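Local coordinates for phosphinothricin N-acetyltransferase (Brucella ovis, PDB 5DWM), which probably transfers the acetyl group of acetyl-CoA to an amine such as that of phosphinothricin, as a member of the GNAT acetyltransferase family, at residues 92-97 with 140-145. Residues are numbered along the deposited sequence; the frame is centred on the assembly and turned at random.
Sequences DSIYIA and KLHESL
D92 and H142 join strand 89-96, which carries part of the acetyl-CoA site of this GNAT fold, to helix 136-144 through a His-carboxylate hydrogen bond. H142 NE2 donates to D92 OD2 at 2.6 Å, and the N-H...O angle of 173° makes the bond almost straight. The acceptor sits in the imidazole plane and receives the hydrogen on its syn lone pair, the side of OD1, yet the carboxylate itself is turned 43° from the ring. Both groups are buried, so the bond satisfies a polar atom on each side. ND1, at the other end of the imidazole, bonds to the carbonyl oxygen of S138 one turn earlier in the helix, and F147 packs edge-to-face with H142. Anchored through both nitrogens, the ring has its rotation fixed.

Beside this polar link, I94 and L141 meet tip to tip, with CD1 of I94 3.7 Å from CD2 of L141. I94 has CG1 anti to its carbonyl carbon (chi1 -51°) and an extended chi2, which carries CD1 out toward the helix; the same methyl lies obliquely to the H142 ring, 4.3 Å from NE2. Acetyl-CoA binds at I94, and L141 also touches K107 of the same site, so this apolar pair probably borders the cofactor pocket. The segment axes stay 11.9 Å apart, a gap spanned by side chains alone. S144 OG donates back to the carbonyl oxygen of L141 at 2.9 Å.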
ATOM      1  N   ASP A  92       7.342   5.762   6.366  1.00 15.36           N
ATOM      2  CA  ASP A  92       7.547   7.089   6.941  1.00 16.17           C
ATOM      3  C   ASP A  92       6.690   8.145   6.256  1.00 16.74           C
ATOM      4  O   ASP A  92       6.389   8.053   5.065  1.00 21.07           O
ATOM      5  CB  ASP A  92       9.023   7.528   6.946  1.00 17.41           C
ATOM      6  CG  ASP A  92       9.593   7.796   5.558  1.00 20.20           C
ATOM      7  OD1 ASP A  92       9.895   6.817   4.836  1.00 24.69           O
ATOM      8  OD2 ASP A  92       9.832   8.981   5.221  1.00 20.77           O
ATOM      9  N   SER A  93       6.311   9.160   7.036  1.00 15.39           N
ATOM     10  CA  SER A  93       5.510  10.290   6.577  1.00 15.60           C
ATOM     11  C   SER A  93       6.105  11.557   7.168  1.00 14.68           C
ATOM     12  O   SER A  93       6.359  11.608   8.373  1.00 16.56           O
ATOM     13  CB  SER A  93       4.069  10.153   7.067  1.00 18.91           C
ATOM     14  OG  SER A  93       3.449   9.031   6.468  1.00 20.60           O
ATOM     15  N   ILE A  94       6.332  12.572   6.334  1.00 15.37           N
ATOM     16  CA  ILE A  94       6.998  13.799   6.762  1.00 14.96           C
ATOM     17  C   ILE A  94       6.311  14.971   6.082  1.00 14.44           C
ATOM     18  O   ILE A  94       6.135  14.961   4.858  1.00 15.84           O
ATOM     19  CB  ILE A  94       8.490  13.829   6.370  1.00 19.13           C
ATOM     20  CG1 ILE A  94       9.230  12.565   6.806  1.00 23.59           C
ATOM     21  CG2 ILE A  94       9.168  15.057   6.972  1.00 19.32           C
ATOM     22  CD1 ILE A  94      10.646  12.502   6.286  1.00 27.30           C
ATOM     23  N   TYR A  95       5.971  16.001   6.859  1.00 14.42           N
ATOM     24  CA  TYR A  95       5.410  17.233   6.321  1.00 14.23           C
ATOM     25  C   TYR A  95       6.042  18.431   7.007  1.00 14.87           C
ATOM     26  O   TYR A  95       6.228  18.428   8.227  1.00 17.38           O
ATOM     27  CB  TYR A  95       3.888  17.286   6.495  1.00 15.76           C
ATOM     28  CG  TYR A  95       3.183  16.371   5.523  1.00 16.21           C
ATOM     29  CD1 TYR A  95       2.924  16.783   4.223  1.00 17.80           C
ATOM     30  CD2 TYR A  95       2.800  15.090   5.893  1.00 17.66           C
ATOM     31  CE1 TYR A  95       2.284  15.953   3.322  1.00 19.29           C
ATOM     32  CE2 TYR A  95       2.157  14.245   4.992  1.00 19.46           C
ATOM     33  CZ  TYR A  95       1.903  14.684   3.709  1.00 19.19           C
ATOM     34  OH  TYR A  95       1.268  13.855   2.809  1.00 22.24           O
ATOM     35  N   ILE A  96       6.341  19.461   6.217  1.00 15.67           N
ATOM     36  CA  ILE A  96       7.030  20.652   6.688  1.00 15.82           C
ATOM     37  C   ILE A  96       6.141  21.867   6.440  1.00 16.21           C
ATOM     38  O   ILE A  96       5.442  21.939   5.421  1.00 16.64           O
ATOM     39  CB  ILE A  96       8.389  20.808   5.972  1.00 18.14           C
ATOM     40  CG1 ILE A  96       9.228  19.527   6.100  1.00 20.55           C
ATOM     41  CG2 ILE A  96       9.157  21.998   6.516  1.00 19.07           C
ATOM     42  CD1 ILE A  96       9.665  19.191   7.511  1.00 22.86           C
ATOM     43  N   ALA A  97       6.160  22.811   7.381  1.00 16.45           N
ATOM     44  CA  ALA A  97       5.441  24.070   7.192  1.00 17.52           C
ATOM     45  C   ALA A  97       5.969  24.792   5.954  1.00 19.42           C
ATOM     46  O   ALA A  97       7.179  24.769   5.691  1.00 19.88           O
ATOM     47  CB  ALA A  97       5.607  24.974   8.418  1.00 17.68           C
ATOM     48  N   LYS A 140      14.655  13.859  -2.990  1.00 26.27           N
ATOM     49  CA  LYS A 140      16.028  14.211  -2.632  1.00 27.23           C
ATOM     50  C   LYS A 140      16.285  14.030  -1.136  1.00 28.01           C
ATOM     51  O   LYS A 140      17.367  13.580  -0.735  1.00 30.31           O
ATOM     52  CB  LYS A 140      16.334  15.634  -3.092  1.00 28.12           C
ATOM     53  N   LEU A 141      15.301  14.365  -0.292  1.00 27.18           N
ATOM     54  CA  LEU A 141      15.457  14.152   1.146  1.00 25.91           C
ATOM     55  C   LEU A 141      15.718  12.684   1.449  1.00 24.28           C
ATOM     56  O   LEU A 141      16.607  12.343   2.235  1.00 26.61           O
ATOM     57  CB  LEU A 141      14.206  14.627   1.890  1.00 27.11           C
ATOM     58  CG  LEU A 141      13.984  14.103   3.320  1.00 27.30           C
ATOM     59  CD1 LEU A 141      15.074  14.551   4.266  1.00 28.34           C
ATOM     60  CD2 LEU A 141      12.608  14.501   3.864  1.00 26.88           C
ATOM     61  N   HIS A 142      14.946  11.793   0.823  1.00 21.59           N
ATOM     62  CA  HIS A 142      15.118  10.373   1.103  1.00 20.36           C
ATOM     63  C   HIS A 142      16.414   9.843   0.500  1.00 21.25           C
ATOM     64  O   HIS A 142      17.109   9.041   1.130  1.00 20.84           O
ATOM     65  CB  HIS A 142      13.885   9.596   0.641  1.00 19.22           C
ATOM     66  CG  HIS A 142      12.692   9.786   1.531  1.00 18.58           C
ATOM     67  ND1 HIS A 142      11.809  10.836   1.382  1.00 18.07           N
ATOM     68  CD2 HIS A 142      12.258   9.082   2.603  1.00 18.57           C
ATOM     69  CE1 HIS A 142      10.878  10.764   2.316  1.00 19.54           C
ATOM     70  NE2 HIS A 142      11.124   9.705   3.067  1.00 19.78           N
ATOM     71  N   GLU A 143      16.762  10.289  -0.709  1.00 25.13           N
ATOM     72  CA  GLU A 143      18.050   9.915  -1.290  1.00 26.39           C
ATOM     73  C   GLU A 143      19.203  10.311  -0.377  1.00 27.71           C
ATOM     74  O   GLU A 143      20.144   9.534  -0.177  1.00 29.09           O
ATOM     75  CB  GLU A 143      18.225  10.567  -2.662  1.00 27.53           C
ATOM     76  CG  GLU A 143      17.337   9.980  -3.746  1.00 28.85           C
ATOM     77  CD  GLU A 143      17.486  10.699  -5.070  1.00 31.43           C
ATOM     78  OE1 GLU A 143      18.089  11.793  -5.088  1.00 32.83           O
ATOM     79  OE2 GLU A 143      16.996  10.167  -6.091  1.00 32.40           O
ATOM     80  N   SER A 144      19.141  11.514   0.198  1.00 28.61           N
ATOM     81  CA  SER A 144      20.255  11.992   1.010  1.00 29.75           C
ATOM     82  C   SER A 144      20.430  11.183   2.289  1.00 29.22           C
ATOM     83  O   SER A 144      21.532  11.154   2.844  1.00 31.25           O
ATOM     84  CB  SER A 144      20.079  13.473   1.336  1.00 31.81           C
ATOM     85  OG  SER A 144      19.168  13.653   2.399  1.00 33.55           O
ATOM     86  N   LEU A 145      19.381  10.514   2.762  1.00 27.79           N
ATOM     87  CA  LEU A 145      19.466   9.684   3.955  1.00 26.56           C
ATOM     88  C   LEU A 145      19.607   8.199   3.637  1.00 25.62           C
ATOM     89  O   LEU A 145      19.397   7.359   4.518  1.00 25.47           O
ATOM     90  CB  LEU A 145      18.285   9.953   4.885  1.00 28.92           C
ATOM     91  CG  LEU A 145      18.598  11.177   5.752  1.00 30.43           C
ATOM     92  CD1 LEU A 145      17.399  11.627   6.532  1.00 32.77           C
ATOM     93  CD2 LEU A 145      19.747  10.862   6.699  1.00 32.25           C
TER